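Local coordinates for beta-galactosidase (Trichoderma reesei, PDB 3OG2), which probably hydrolyses terminal non-reducing beta-D-galactose residues of beta-D-galactosides, as a family 35 glycoside hydrolase, at residues A[480-491]-A[544-555]. Numbering follows the deposited sequence.
Sequences KTVLVLYGGAQE and SLVIYMVDRNSA. With MAN (alpha-D-mannopyranose), chain B.
T481 to G487 and L545 to D551 run parallel in direct register, T481 beside L545 and G487 beside D551, their axes 4.7 Å apart at 26° and joined by a ladder of backbone hydrogen bonds from T481 N to S544 O up to G487 N to V550 O. This is the one parallel pairing in a five-stranded mixed sheet of beta-galactosidase domain 2, flanked by antiparallel strands 470-476 and 538-542. On one face, in the conformer given, I547 CG2 lies 3.8 Å from L485 CD1 and also meets L483 CD2; strands 462-467 and 492-497 pack against this face through L464 and F495. L545 CD1 meets T481 CG2 there too. The opposite face carries V482, V484, Y486, V546, Y548 and V550. With CG anti to its carbonyl carbon (chi1 -64°), the Y548 side chain crosses V482 obliquely, CE1 3.7 Å from V482 CG1, and its hydroxyl accepts from K480 NZ at 2.9 Å. D640 binds both ends of this pair, through a salt bridge to K480 and a hydrogen bond to Y548 OH. A phenylalanine in place of Y548 would probably leave K480 NZ and D640 each without the hydroxyl that joins them. Farther along, Y486 CB rests 4.0 Å from A555 CB on a short helix. D551 is the N-cap of this helix, and D551 OD1 accepts from S554 N at 3.0 Å and from S554 OG. R552 lays one guanidinium face over G488 N and forms a salt bridge with D449, while N553 ND2 donates to mannose O2 at 2.9 Å. D640 thus probably balances the charge of the buried K480 NZ, while the C-terminal end passes into a capped helix that meets the glycan.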
loop_
_atom_site.group_PDB
_atom_site.type_symbol
_atom_site.label_atom_id
_atom_site.label_comp_id
_atom_site.label_asym_id
_atom_site.label_seq_id
_atom_site.Cartn_x
_atom_site.Cartn_y
_atom_site.Cartn_z
ATOM N N LYS A 480 23.993 30.922 8.602
ATOM C CA LYS A 480 24.700 29.753 9.072
ATOM C C LYS A 480 24.445 28.590 8.079
ATOM O O LYS A 480 23.445 28.593 7.362
ATOM C CB LYS A 480 24.304 29.282 10.461
ATOM C CG LYS A 480 22.861 29.038 10.847
ATOM C CD LYS A 480 22.660 28.377 12.207
ATOM C CE LYS A 480 21.200 28.194 12.655
ATOM N NZ LYS A 480 21.144 27.498 14.017
ATOM N N THR A 481 25.339 27.628 8.100
ATOM C CA THR A 481 25.100 26.324 7.464
ATOM C C THR A 481 24.871 25.315 8.568
ATOM O O THR A 481 25.622 25.331 9.542
ATOM C CB THR A 481 26.290 25.934 6.574
ATOM O OG1 THR A 481 26.434 26.902 5.524
ATOM C CG2 THR A 481 26.108 24.599 5.880
ATOM N N VAL A 482 23.843 24.488 8.444
ATOM C CA VAL A 482 23.533 23.517 9.480
ATOM C C VAL A 482 23.737 22.132 8.936
ATOM O O VAL A 482 23.316 21.853 7.788
ATOM C CB VAL A 482 22.070 23.713 9.912
ATOM C CG1 VAL A 482 21.609 22.517 10.724
ATOM C CG2 VAL A 482 21.955 24.993 10.705
ATOM N N LEU A 483 24.359 21.252 9.705
ATOM C CA LEU A 483 24.560 19.850 9.365
ATOM C C LEU A 483 24.044 19.017 10.553
ATOM O O LEU A 483 24.384 19.356 11.692
ATOM C CB LEU A 483 26.057 19.593 9.164
ATOM C CG LEU A 483 26.479 18.141 9.003
ATOM C CD1 LEU A 483 25.887 17.506 7.738
ATOM C CD2 LEU A 483 28.016 18.054 8.956
ATOM N N VAL A 484 23.225 18.020 10.312
ATOM C CA VAL A 484 22.702 17.139 11.361
ATOM C C VAL A 484 23.250 15.751 11.090
ATOM O O VAL A 484 22.989 15.184 10.000
ATOM C CB VAL A 484 21.166 17.109 11.374
ATOM C CG1 VAL A 484 20.682 16.203 12.521
ATOM C CG2 VAL A 484 20.619 18.536 11.491
ATOM N N LEU A 485 23.997 15.235 12.058
ATOM C CA LEU A 485 24.640 13.924 11.977
ATOM C C LEU A 485 24.071 13.016 13.079
ATOM O O LEU A 485 23.703 13.544 14.168
ATOM C CB LEU A 485 26.154 14.038 12.268
ATOM C CG LEU A 485 26.942 14.909 11.289
ATOM C CD1 LEU A 485 28.407 14.962 11.704
ATOM C CD2 LEU A 485 26.810 14.338 9.877
ATOM N N TYR A 486 24.009 11.723 12.823
ATOM C CA TYR A 486 23.513 10.854 13.881
ATOM C C TYR A 486 24.241 9.519 13.907
ATOM O O TYR A 486 24.799 9.025 12.923
ATOM C CB TYR A 486 21.974 10.608 13.792
ATOM C CG TYR A 486 21.596 9.788 12.551
ATOM C CD1 TYR A 486 21.416 10.432 11.328
ATOM C CD2 TYR A 486 21.443 8.410 12.585
ATOM C CE1 TYR A 486 21.076 9.697 10.192
ATOM C CE2 TYR A 486 21.121 7.668 11.469
ATOM C CZ TYR A 486 20.935 8.335 10.255
ATOM O OH TYR A 486 20.610 7.590 9.120
ATOM N N GLY A 487 24.215 8.914 15.118
ATOM C CA GLY A 487 24.667 7.527 15.308
ATOM C C GLY A 487 23.689 6.800 16.211
ATOM O O GLY A 487 22.951 7.423 16.974
ATOM N N GLY A 488 23.707 5.485 16.184
ATOM C CA GLY A 488 22.997 4.698 17.195
ATOM C C GLY A 488 23.606 4.990 18.548
ATOM O O GLY A 488 24.791 5.314 18.699
ATOM N N ALA A 489 22.783 4.867 19.565
ATOM C CA ALA A 489 23.284 5.131 20.929
ATOM C C ALA A 489 24.521 4.309 21.281
ATOM O O ALA A 489 24.635 3.128 20.943
ATOM C CB ALA A 489 22.181 4.837 21.930
ATOM N N GLN A 490 25.448 4.990 21.978
ATOM C CA GLN A 490 26.710 4.418 22.465
ATOM C C GLN A 490 27.720 4.194 21.328
ATOM O O GLN A 490 28.823 3.647 21.597
ATOM C CB GLN A 490 26.531 3.117 23.267
ATOM C CG GLN A 490 25.779 3.451 24.561
ATOM C CD GLN A 490 26.146 4.871 24.979
ATOM O OE1 GLN A 490 27.333 5.203 25.074
ATOM N NE2 GLN A 490 25.131 5.702 25.207
ATOM N N GLU A 491 27.425 4.569 20.090
ATOM C CA GLU A 491 28.435 4.455 19.006
ATOM C C GLU A 491 29.390 5.626 19.040
ATOM O O GLU A 491 28.961 6.802 19.157
ATOM C CB GLU A 491 27.739 4.425 17.666
ATOM C CG GLU A 491 26.961 3.165 17.300
ATOM C CD GLU A 491 26.069 3.385 16.074
ATOM O OE1 GLU A 491 26.203 4.380 15.327
ATOM O OE2 GLU A 491 25.173 2.504 15.880
ATOM N N SER A 544 30.829 29.621 10.421
ATOM C CA SER A 544 29.398 29.724 10.219
ATOM C C SER A 544 28.737 28.351 10.016
ATOM O O SER A 544 27.537 28.316 9.728
ATOM C CB SER A 544 29.033 30.640 9.046
ATOM O OG SER A 544 29.454 30.118 7.806
ATOM N N LEU A 545 29.473 27.285 10.206
ATOM C CA LEU A 545 28.922 25.913 10.167
ATOM C C LEU A 545 28.535 25.479 11.576
ATOM O O LEU A 545 29.321 25.590 12.505
ATOM C CB LEU A 545 30.000 24.982 9.595
ATOM C CG LEU A 545 29.596 23.486 9.571
ATOM C CD1 LEU A 545 28.401 23.238 8.665
ATOM C CD2 LEU A 545 30.761 22.611 9.191
ATOM N N VAL A 546 27.312 25.015 11.757
ATOM C CA VAL A 546 26.841 24.496 13.045
ATOM C C VAL A 546 26.461 23.039 12.840
ATOM O O VAL A 546 25.667 22.743 11.954
ATOM C CB VAL A 546 25.649 25.290 13.556
ATOM C CG1 VAL A 546 25.254 24.677 14.890
ATOM C CG2 VAL A 546 26.010 26.775 13.628
ATOM N N ILE A 547 27.098 22.170 13.629
ATOM C CA ILE A 547 26.826 20.738 13.515
ATOM C C ILE A 547 26.059 20.274 14.758
ATOM O O ILE A 547 26.534 20.515 15.875
ATOM C CB ILE A 547 28.097 19.899 13.298
ATOM C CG1 ILE A 547 29.023 20.532 12.259
ATOM C CG2 ILE A 547 27.684 18.485 12.907
ATOM C CD1 ILE A 547 30.270 21.213 12.814
ATOM N N TYR A 548 24.919 19.649 14.490
ATOM C CA TYR A 548 24.088 19.041 15.531
ATOM C C TYR A 548 24.334 17.562 15.482
ATOM O O TYR A 548 24.132 16.936 14.417
ATOM C CB TYR A 548 22.621 19.348 15.262
ATOM C CG TYR A 548 22.256 20.808 15.319
ATOM C CD1 TYR A 548 22.602 21.677 14.279
ATOM C CD2 TYR A 548 21.558 21.368 16.379
ATOM C CE1 TYR A 548 22.279 23.015 14.306
ATOM C CE2 TYR A 548 21.230 22.726 16.415
ATOM C CZ TYR A 548 21.600 23.556 15.380
ATOM O OH TYR A 548 21.255 24.898 15.387
ATOM N N MET A 549 24.791 16.973 16.591
ATOM C CA MET A 549 25.188 15.567 16.668
ATOM C C MET A 549 24.202 14.850 17.575
ATOM O O MET A 549 24.220 15.145 18.788
ATOM C CB MET A 549 26.599 15.488 17.211
ATOM C CG MET A 549 27.658 15.961 16.189
ATOM S SD MET A 549 29.207 16.397 17.033
ATOM C CE MET A 549 28.854 18.113 17.363
ATOM N N VAL A 550 23.390 13.955 17.054
ATOM C CA VAL A 550 22.334 13.341 17.830
ATOM C C VAL A 550 22.387 11.814 17.734
ATOM O O VAL A 550 23.082 11.258 16.877
ATOM C CB VAL A 550 20.943 13.832 17.357
ATOM C CG1 VAL A 550 20.827 15.340 17.587
ATOM C CG2 VAL A 550 20.676 13.479 15.896
ATOM N N ASP A 551 21.621 11.144 18.618
ATOM C CA ASP A 551 21.494 9.701 18.401
ATOM C C ASP A 551 20.343 9.458 17.444
ATOM O O ASP A 551 19.490 10.303 17.101
ATOM C CB ASP A 551 21.353 8.963 19.713
ATOM C CG ASP A 551 20.045 9.198 20.428
ATOM O OD1 ASP A 551 19.336 10.190 20.136
ATOM O OD2 ASP A 551 19.785 8.389 21.350
ATOM N N ARG A 552 20.278 8.206 16.961
ATOM C CA ARG A 552 19.262 7.830 15.971
ATOM C C ARG A 552 17.865 8.088 16.466
ATOM O O ARG A 552 17.015 8.589 15.738
ATOM C CB ARG A 552 19.392 6.316 15.688
ATOM C CG ARG A 552 18.387 5.890 14.643
ATOM C CD ARG A 552 18.305 4.347 14.581
ATOM N NE ARG A 552 19.519 3.748 14.024
ATOM C CZ ARG A 552 20.466 3.029 14.580
ATOM N NH1 ARG A 552 20.480 2.669 15.890
ATOM N NH2 ARG A 552 21.448 2.633 13.790
ATOM N N ASN A 553 17.583 7.720 17.725
ATOM C CA ASN A 553 16.218 7.874 18.206
ATOM C C ASN A 553 15.848 9.348 18.328
ATOM O O ASN A 553 14.661 9.634 18.162
ATOM C CB ASN A 553 16.041 7.140 19.539
ATOM C CG ASN A 553 16.079 5.652 19.293
ATOM O OD1 ASN A 553 17.141 5.039 19.178
ATOM N ND2 ASN A 553 14.907 5.023 19.243
ATOM N N SER A 554 16.799 10.238 18.568
ATOM C CA SER A 554 16.465 11.673 18.484
ATOM C C SER A 554 16.264 12.083 17.034
ATOM O O SER A 554 15.335 12.865 16.736
ATOM C CB SER A 554 17.614 12.480 19.073
ATOM O OG SER A 554 17.675 12.234 20.449
ATOM N N ALA A 555 17.110 11.594 16.114
ATOM C CA ALA A 555 16.961 11.966 14.700
ATOM C C ALA A 555 15.602 11.579 14.131
ATOM O O ALA A 555 15.037 12.224 13.264
ATOM C CB ALA A 555 18.033 11.259 13.859
HETATM C C1 MAN B . 13.256 1.470 20.181
HETATM C C2 MAN B . 14.451 1.081 19.324
HETATM C C3 MAN B . 15.601 0.674 20.277
HETATM C C4 MAN B . 15.919 1.855 21.228
HETATM C C5 MAN B . 14.640 2.188 22.032
HETATM C C6 MAN B . 14.884 3.433 22.894
HETATM O O2 MAN B . 14.829 2.204 18.544
HETATM O O3 MAN B . 16.769 0.450 19.435
HETATM O O4 MAN B . 16.927 1.440 22.125
HETATM O O5 MAN B . 13.606 2.509 21.096
HETATM O O6 MAN B . 13.751 3.641 23.752
HETATM O O HOH W 1 27.501 29.390 6.137
HETATM O O HOH W 2 19.630 6.138 19.417
HETATM O O HOH W 3 23.235 0.996 17.008
#